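Local coordinates for protein diadenosine tetraphosphatase, putative (Trypanosoma brucei, PDB 2QJC) that binds two manganese ions and probably hydrolyses diadenosine tetraphosphate or related phosphate compounds as a calcineurin-like phosphoesterase, at residues S42-Q45 with G46-L50; V119-Y122 with L123-P127; S192-R195 with G196-V200. All blocks are in the same frame, centred on the assembly; numbering follows the deposited sequence.

Contact 1. Residues S42-Q45 with G46-L50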
loop_
_atom_site.group_PDB
_atom_site.type_symbol
_atom_site.label_atom_id
_atom_site.label_comp_id
_atom_site.label_asym_id
_atom_site.label_seq_id
_atom_site.Cartn_x
_atom_site.Cartn_y
_atom_site.Cartn_z
ATOM N N SER A 42 3.344 -17.812 -7.546
ATOM C CA SER A 42 2.907 -19.146 -7.146
ATOM C C SER A 42 2.243 -19.089 -5.776
ATOM O O SER A 42 2.589 -19.847 -4.867
ATOM C CB SER A 42 4.099 -20.111 -7.111
ATOM O OG SER A 42 4.737 -20.180 -8.375
ATOM N N PHE A 43 1.283 -18.177 -5.646
ATOM C CA PHE A 43 0.539 -17.979 -4.409
ATOM C C PHE A 43 -0.163 -19.266 -3.980
ATOM O O PHE A 43 -0.897 -19.873 -4.760
ATOM C CB PHE A 43 -0.494 -16.868 -4.603
ATOM C CG PHE A 43 -1.286 -16.553 -3.369
ATOM C CD1 PHE A 43 -0.700 -15.880 -2.304
ATOM C CD2 PHE A 43 -2.616 -16.946 -3.264
ATOM C CE1 PHE A 43 -1.430 -15.604 -1.152
ATOM C CE2 PHE A 43 -3.351 -16.677 -2.119
ATOM C CZ PHE A 43 -2.759 -16.007 -1.062
ATOM N N LYS A 44 0.058 -19.670 -2.729
ATOM C CA LYS A 44 -0.550 -20.887 -2.199
ATOM C C LYS A 44 -1.481 -20.561 -1.046
ATOM O O LYS A 44 -1.052 -20.477 0.107
ATOM C CB LYS A 44 0.535 -21.855 -1.715
ATOM C CG LYS A 44 1.706 -22.015 -2.672
ATOM C CD LYS A 44 1.251 -22.433 -4.063
ATOM C CE LYS A 44 0.549 -23.782 -4.051
ATOM N NZ LYS A 44 0.178 -24.198 -5.433
ATOM N N GLN A 45 -2.757 -20.375 -1.356
ATOM C CA GLN A 45 -3.750 -20.053 -0.339
ATOM C C GLN A 45 -3.603 -20.978 0.868
ATOM O O GLN A 45 -3.270 -22.152 0.724
ATOM C CB GLN A 45 -5.157 -20.185 -0.931
ATOM C CG GLN A 45 -6.230 -19.416 -0.178
ATOM C CD GLN A 45 -7.562 -19.427 -0.909
ATOM O OE1 GLN A 45 -7.609 -19.316 -2.136
ATOM N NE2 GLN A 45 -8.652 -19.544 -0.157
ATOM N N GLY A 46 -3.853 -20.447 2.058
ATOM C CA GLY A 46 -3.732 -21.254 3.259
ATOM C C GLY A 46 -2.299 -21.319 3.754
ATOM O O GLY A 46 -2.056 -21.553 4.936
ATOM N N SER A 47 -1.350 -21.121 2.845
ATOM C CA SER A 47 0.069 -21.146 3.186
ATOM C C SER A 47 0.637 -19.736 3.244
ATOM O O SER A 47 1.058 -19.267 4.302
ATOM C CB SER A 47 0.856 -21.963 2.159
ATOM O OG SER A 47 0.505 -23.333 2.219
ATOM N N ASP A 48 0.659 -19.062 2.099
ATOM C CA ASP A 48 1.181 -17.702 2.038
ATOM C C ASP A 48 0.180 -16.705 2.605
ATOM O O ASP A 48 -1.011 -16.997 2.733
ATOM C CB ASP A 48 1.500 -17.298 0.595
ATOM C CG ASP A 48 2.419 -18.279 -0.095
ATOM O OD1 ASP A 48 3.399 -18.708 0.542
ATOM O OD2 ASP A 48 2.170 -18.608 -1.276
ATOM N N THR A 49 0.685 -15.525 2.946
ATOM C CA THR A 49 -0.142 -14.451 3.466
ATOM C C THR A 49 0.028 -13.312 2.474
ATOM O O THR A 49 1.142 -13.027 2.028
ATOM C CB THR A 49 0.336 -13.997 4.845
ATOM O OG1 THR A 49 0.384 -15.127 5.720
ATOM C CG2 THR A 49 -0.617 -12.963 5.428
ATOM N N LEU A 50 -1.076 -12.676 2.111
ATOM C CA LEU A 50 -1.029 -11.579 1.155
ATOM C C LEU A 50 -1.330 -10.257 1.860
ATOM O O LEU A 50 -2.241 -10.180 2.685
ATOM C CB LEU A 50 -2.047 -11.831 0.037
ATOM C CG LEU A 50 -2.137 -10.808 -1.100
ATOM C CD1 LEU A 50 -0.768 -10.625 -1.769
ATOM C CD2 LEU A 50 -3.166 -11.293 -2.115
#
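Asp-48 folds back on Lys-44 and Phe-43 across a tight turn that joins helix 31-41 to strand 49-52. Residues 44 to 47 form a type II beta turn, closed by Ser-47 N to Lys-44 O at 2.8 Å. Gly-46 takes the third place with positive phi, which suits a residue without a side chain. Asp-48 N also reaches Lys-44 O, at 3.0 Å. The two donors come from opposite faces of the carbonyl plane.

The side chain of Asp-48 can be followed outward. Its CB lies 3.8 Å from Phe-43 CE1, obliquely placed against the ring. CG is set beside the backbone N of Asp-48, with chi1 at -54°, which turns the carboxylate back toward Lys-44 and puts CG near Lys-44 N. OD2 then accepts Lys-44 N at 2.8 Å, with an N-H...O angle of 159°. The donor uses the anti side of the carboxylate and stands 33° out of its plane. OD2 also lies 3.6 Å from Phe-43 CA and 3.7 Å from Lys-44 CB. Phe-43 CE1 also meets Leu-50 CB at 4.0 Å. Leu-38 of helix 31-41 touches both Phe-43 and Leu-50.

Asp-48 therefore holds both backbone polar groups of Lys-44, one through its own N and one through OD2. The same OD2 makes a salt bridge with Arg-20. Two such partners would probably favour an ionised carboxylate, and the Arg-20 bridge ties the turn to the residue just before strand 21-24.

Contact 2. Residues V119-Y122 with L123-P127; sequences VETY and LSQLP
The C-terminal part of helix 117-124 in this calcineurin-like phosphoesterase meets the loop that follows it, with Tyr-122 and Leu-126 touching on one side and Thr-121 and Gln-125 on another. Two i to i+4 backbone bonds carry the helix. Leu-123 N donates to Val-119 O at 3.1 Å in a nearly straight bond of 170°. Ser-124 N donates to Glu-120 O at 3.0 Å. Gln-125 N makes a weak bond to Tyr-122 O, three residues back.

With CG anti to the backbone N (chi1 -180°), the phenol ring of Tyr-122 crosses the Leu-126 side chain obliquely. Tyr-122 CE2 meets Leu-126 CD2 at 3.7 Å. The ring also packs on Val-67, Leu-70 and Lys-71 of helix 63-73, and its OH is bonded to Ala-75 O. Leu-123 turns to Leu-56 and to Leu-87 of helix 81-91. The buried side of this turn thus joins two neighbouring helices, while Thr-121, Ser-124 and Gln-125 are exposed. Leu-126 is about 9 Å from the manganese ligands Asp-55 and His-141, side chain to side chain, and does not reach the metals.

Gln-125 bends back over the preceding turn. Its CG sits between its own backbone N and carbonyl carbon (chi1 59°), and this brings the amide close to Thr-121. There NE2 makes a weak hydrogen bond of 3.0 Å to Thr-121 O.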
loop_
_atom_site.group_PDB
_atom_site.type_symbol
_atom_site.label_atom_id
_atom_site.label_comp_id
_atom_site.label_asym_id
_atom_site.label_seq_id
_atom_site.Cartn_x
_atom_site.Cartn_y
_atom_site.Cartn_z
ATOM N N VAL A 119 -18.136 -4.625 -0.020
ATOM C CA VAL A 119 -16.930 -3.889 -0.383
ATOM C C VAL A 119 -16.665 -2.775 0.635
ATOM O O VAL A 119 -15.576 -2.677 1.200
ATOM C CB VAL A 119 -17.056 -3.260 -1.791
ATOM C CG1 VAL A 119 -15.809 -2.440 -2.114
ATOM C CG2 VAL A 119 -17.254 -4.355 -2.834
ATOM N N GLU A 120 -17.672 -1.941 0.868
ATOM C CA GLU A 120 -17.552 -0.837 1.814
ATOM C C GLU A 120 -17.129 -1.324 3.202
ATOM O O GLU A 120 -16.386 -0.639 3.912
ATOM C CB GLU A 120 -18.883 -0.093 1.907
ATOM C CG GLU A 120 -18.918 1.019 2.934
ATOM C CD GLU A 120 -20.285 1.668 3.018
ATOM O OE1 GLU A 120 -20.776 2.157 1.977
ATOM O OE2 GLU A 120 -20.876 1.686 4.120
ATOM N N THR A 121 -17.602 -2.507 3.581
ATOM C CA THR A 121 -17.271 -3.078 4.879
ATOM C C THR A 121 -15.807 -3.489 4.961
ATOM O O THR A 121 -15.143 -3.225 5.963
ATOM C CB THR A 121 -18.166 -4.296 5.189
ATOM O OG1 THR A 121 -19.517 -3.854 5.359
ATOM C CG2 THR A 121 -17.712 -4.993 6.454
ATOM N N TYR A 122 -15.306 -4.126 3.904
ATOM C CA TYR A 122 -13.915 -4.568 3.860
ATOM C C TYR A 122 -12.970 -3.382 3.982
ATOM O O TYR A 122 -11.996 -3.435 4.737
ATOM C CB TYR A 122 -13.619 -5.313 2.553
ATOM C CG TYR A 122 -12.190 -5.807 2.440
ATOM C CD1 TYR A 122 -11.813 -7.052 2.945
ATOM C CD2 TYR A 122 -11.203 -5.009 1.858
ATOM C CE1 TYR A 122 -10.478 -7.496 2.869
ATOM C CE2 TYR A 122 -9.868 -5.434 1.782
ATOM C CZ TYR A 122 -9.513 -6.675 2.285
ATOM O OH TYR A 122 -8.200 -7.087 2.202
ATOM N N LEU A 123 -13.257 -2.318 3.234
ATOM C CA LEU A 123 -12.433 -1.107 3.250
ATOM C C LEU A 123 -12.504 -0.388 4.590
ATOM O O LEU A 123 -11.520 0.173 5.070
ATOM C CB LEU A 123 -12.889 -0.128 2.163
ATOM C CG LEU A 123 -12.762 -0.534 0.693
ATOM C CD1 LEU A 123 -13.189 0.630 -0.186
ATOM C CD2 LEU A 123 -11.332 -0.925 0.386
ATOM N N SER A 124 -13.685 -0.411 5.185
ATOM C CA SER A 124 -13.929 0.259 6.448
ATOM C C SER A 124 -13.176 -0.351 7.631
ATOM O O SER A 124 -13.113 0.247 8.697
ATOM C CB SER A 124 -15.432 0.258 6.728
ATOM O OG SER A 124 -15.741 1.069 7.844
ATOM N N GLN A 125 -12.600 -1.533 7.444
ATOM C CA GLN A 125 -11.877 -2.182 8.532
ATOM C C GLN A 125 -10.360 -2.202 8.352
ATOM O O GLN A 125 -9.648 -2.793 9.160
ATOM C CB GLN A 125 -12.394 -3.615 8.711
ATOM C CG GLN A 125 -12.260 -4.485 7.468
ATOM C CD GLN A 125 -13.078 -5.765 7.562
ATOM O OE1 GLN A 125 -12.889 -6.572 8.474
ATOM N NE2 GLN A 125 -13.994 -5.954 6.616
ATOM N N LEU A 126 -9.864 -1.542 7.309
ATOM C CA LEU A 126 -8.429 -1.522 7.048
ATOM C C LEU A 126 -7.633 -0.600 7.968
ATOM O O LEU A 126 -8.013 0.545 8.194
ATOM C CB LEU A 126 -8.152 -1.101 5.600
ATOM C CG LEU A 126 -8.791 -1.882 4.447
ATOM C CD1 LEU A 126 -8.284 -1.298 3.140
ATOM C CD2 LEU A 126 -8.450 -3.375 4.537
ATOM N N PRO A 127 -6.505 -1.095 8.506
ATOM C CA PRO A 127 -5.675 -0.276 9.388
ATOM C C PRO A 127 -4.782 0.601 8.502
ATOM O O PRO A 127 -4.786 0.466 7.273
ATOM C CB PRO A 127 -4.873 -1.313 10.164
ATOM C CG PRO A 127 -4.619 -2.359 9.122
ATOM C CD PRO A 127 -5.970 -2.466 8.401
#

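Contact 3. Residues S192-R195 with G196-V200; sequences SMWR and GPETV
The indole of Trp-194 is held between Gly-196 on one face and Val-200 on the other, with Glu-198 at its edge. The chain leaves Trp-194, loops round the ring and returns as strand 199-202, so three successive parts of the loop meet three sides of one side chain.

Over the first face stands the backbone N of Gly-196. It is offset toward the rim, with Gly-196 N 3.2 Å from Trp-194 NE1. The chain bends round the indole here, with Gly-196 at positive phi and a cis peptide bond before Pro-197.

Over the opposite face lies Val-200. Its CG2 stands above the six-membered ring, 26° off the ring normal, a CH-pi contact. The methyl is also offset toward the rim: Val-200 CG2 is 3.5 Å from both Trp-194 CE2 and Trp-194 CZ2. The two side chains cross at about a right angle.

The edge is polar. Trp-194 NE1 donates to Glu-198 O at 2.8 Å. The acceptor is only 2° out of the ring plane, and NE1 sits nearly in line with the C=O bond of Glu-198. This satisfies the indole N-H and, together with the contacts on both faces, limits the rotation of the ring. CG anti to the backbone N of Trp-194 (chi1 175°) swings the indole toward the returning chain. Met-138 of the adjacent strand 137-140 touches both Trp-194 and Glu-198.

The loop that wraps Trp-194 leads into strand 199-202, an inner strand of one sheet of the calcineurin-like phosphoesterase fold, between 137-140 and 218-220. Soon after that strand comes His-204, a ligand of the second manganese ion.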
loop_
_atom_site.group_PDB
_atom_site.type_symbol
_atom_site.label_atom_id
_atom_site.label_comp_id
_atom_site.label_asym_id
_atom_site.label_seq_id
_atom_site.Cartn_x
_atom_site.Cartn_y
_atom_site.Cartn_z
ATOM N N SER A 192 14.410 8.305 1.566
ATOM C CA SER A 192 15.850 8.505 1.751
ATOM C C SER A 192 16.181 8.854 3.203
ATOM O O SER A 192 17.327 8.730 3.631
ATOM C CB SER A 192 16.372 9.625 0.842
ATOM O OG SER A 192 15.945 10.893 1.309
HETATM N N MSE A 193 15.179 9.284 3.961
HETATM C CA MSE A 193 15.387 9.674 5.354
HETATM C C MSE A 193 15.083 8.575 6.370
HETATM O O MSE A 193 15.283 8.769 7.574
HETATM C CB MSE A 193 14.517 10.884 5.687
HETATM C CG MSE A 193 14.679 12.054 4.740
HETATM SE SE MSE A 193 16.416 12.869 4.883
HETATM C CE MSE A 193 16.098 13.941 6.459
ATOM N N TRP A 194 14.592 7.432 5.893
ATOM C CA TRP A 194 14.241 6.325 6.779
ATOM C C TRP A 194 15.473 5.544 7.220
ATOM O O TRP A 194 16.326 5.190 6.402
ATOM C CB TRP A 194 13.224 5.398 6.091
ATOM C CG TRP A 194 12.905 4.166 6.892
ATOM C CD1 TRP A 194 13.359 2.904 6.663
ATOM C CD2 TRP A 194 12.138 4.105 8.097
ATOM N NE1 TRP A 194 12.929 2.054 7.654
ATOM C CE2 TRP A 194 12.177 2.765 8.550
ATOM C CE3 TRP A 194 11.424 5.052 8.844
ATOM C CZ2 TRP A 194 11.528 2.346 9.720
ATOM C CZ3 TRP A 194 10.778 4.636 10.008
ATOM C CH2 TRP A 194 10.836 3.293 10.434
ATOM N N ARG A 195 15.562 5.264 8.518
ATOM C CA ARG A 195 16.720 4.560 9.047
ATOM C C ARG A 195 16.517 3.165 9.642
ATOM O O ARG A 195 17.486 2.506 10.001
ATOM C CB ARG A 195 17.422 5.459 10.060
ATOM C CG ARG A 195 17.820 6.791 9.457
ATOM C CD ARG A 195 18.866 7.505 10.288
ATOM N NE ARG A 195 19.303 8.735 9.636
ATOM C CZ ARG A 195 20.315 9.486 10.060
ATOM N NH1 ARG A 195 20.995 9.126 11.142
ATOM N NH2 ARG A 195 20.646 10.593 9.406
ATOM N N GLY A 196 15.274 2.708 9.736
ATOM C CA GLY A 196 15.030 1.384 10.284
ATOM C C GLY A 196 14.930 1.382 11.799
ATOM O O GLY A 196 14.551 2.388 12.390
ATOM N N PRO A 197 15.277 0.268 12.466
ATOM C CA PRO A 197 15.767 -0.999 11.914
ATOM C C PRO A 197 14.813 -1.758 10.985
ATOM O O PRO A 197 15.263 -2.588 10.200
ATOM C CB PRO A 197 16.109 -1.802 13.168
ATOM C CG PRO A 197 15.040 -1.370 14.119
ATOM C CD PRO A 197 14.994 0.130 13.910
ATOM N N GLU A 198 13.512 -1.487 11.062
ATOM C CA GLU A 198 12.559 -2.188 10.199
ATOM C C GLU A 198 12.617 -1.765 8.734
ATOM O O GLU A 198 12.977 -0.636 8.412
ATOM C CB GLU A 198 11.108 -1.985 10.671
ATOM C CG GLU A 198 10.805 -2.433 12.090
ATOM C CD GLU A 198 11.231 -1.414 13.125
ATOM O OE1 GLU A 198 11.923 -0.438 12.762
ATOM O OE2 GLU A 198 10.873 -1.593 14.305
ATOM N N THR A 199 12.264 -2.690 7.847
ATOM C CA THR A 199 12.195 -2.381 6.424
ATOM C C THR A 199 10.747 -1.938 6.203
ATOM O O THR A 199 9.813 -2.673 6.536
ATOM C CB THR A 199 12.439 -3.622 5.541
ATOM O OG1 THR A 199 13.799 -4.051 5.671
ATOM C CG2 THR A 199 12.139 -3.297 4.075
ATOM N N VAL A 200 10.557 -0.738 5.666
ATOM C CA VAL A 200 9.213 -0.242 5.402
ATOM C C VAL A 200 8.866 -0.478 3.937
ATOM O O VAL A 200 9.597 -0.057 3.038
ATOM C CB VAL A 200 9.098 1.266 5.710
ATOM C CG1 VAL A 200 7.755 1.817 5.206
ATOM C CG2 VAL A 200 9.230 1.488 7.212
#

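Overall arrangement
All three contacts are local, between neighbouring residues of one chain, and none touches another. Contacts 1 and 3 are at the surface; contact 2 is partly buried. Contacts 1 and 3 both lead into a strand, but of different sheets: 49-52 in one, 199-202 in the other. Contact 2 lies near the end of a helix, across the chain's centre from contact 3. Contact 1 relies on a carboxylate and backbone bonds, contact 3 on an indole with one in-plane hydrogen bond and packing on both faces, contact 2 on helix bonds and apolar packing. Contacts 1 and 2 share helix 63-73. Contacts 2 and 3 come within about 9 Å of manganese-ligand side chains but take no part in the site.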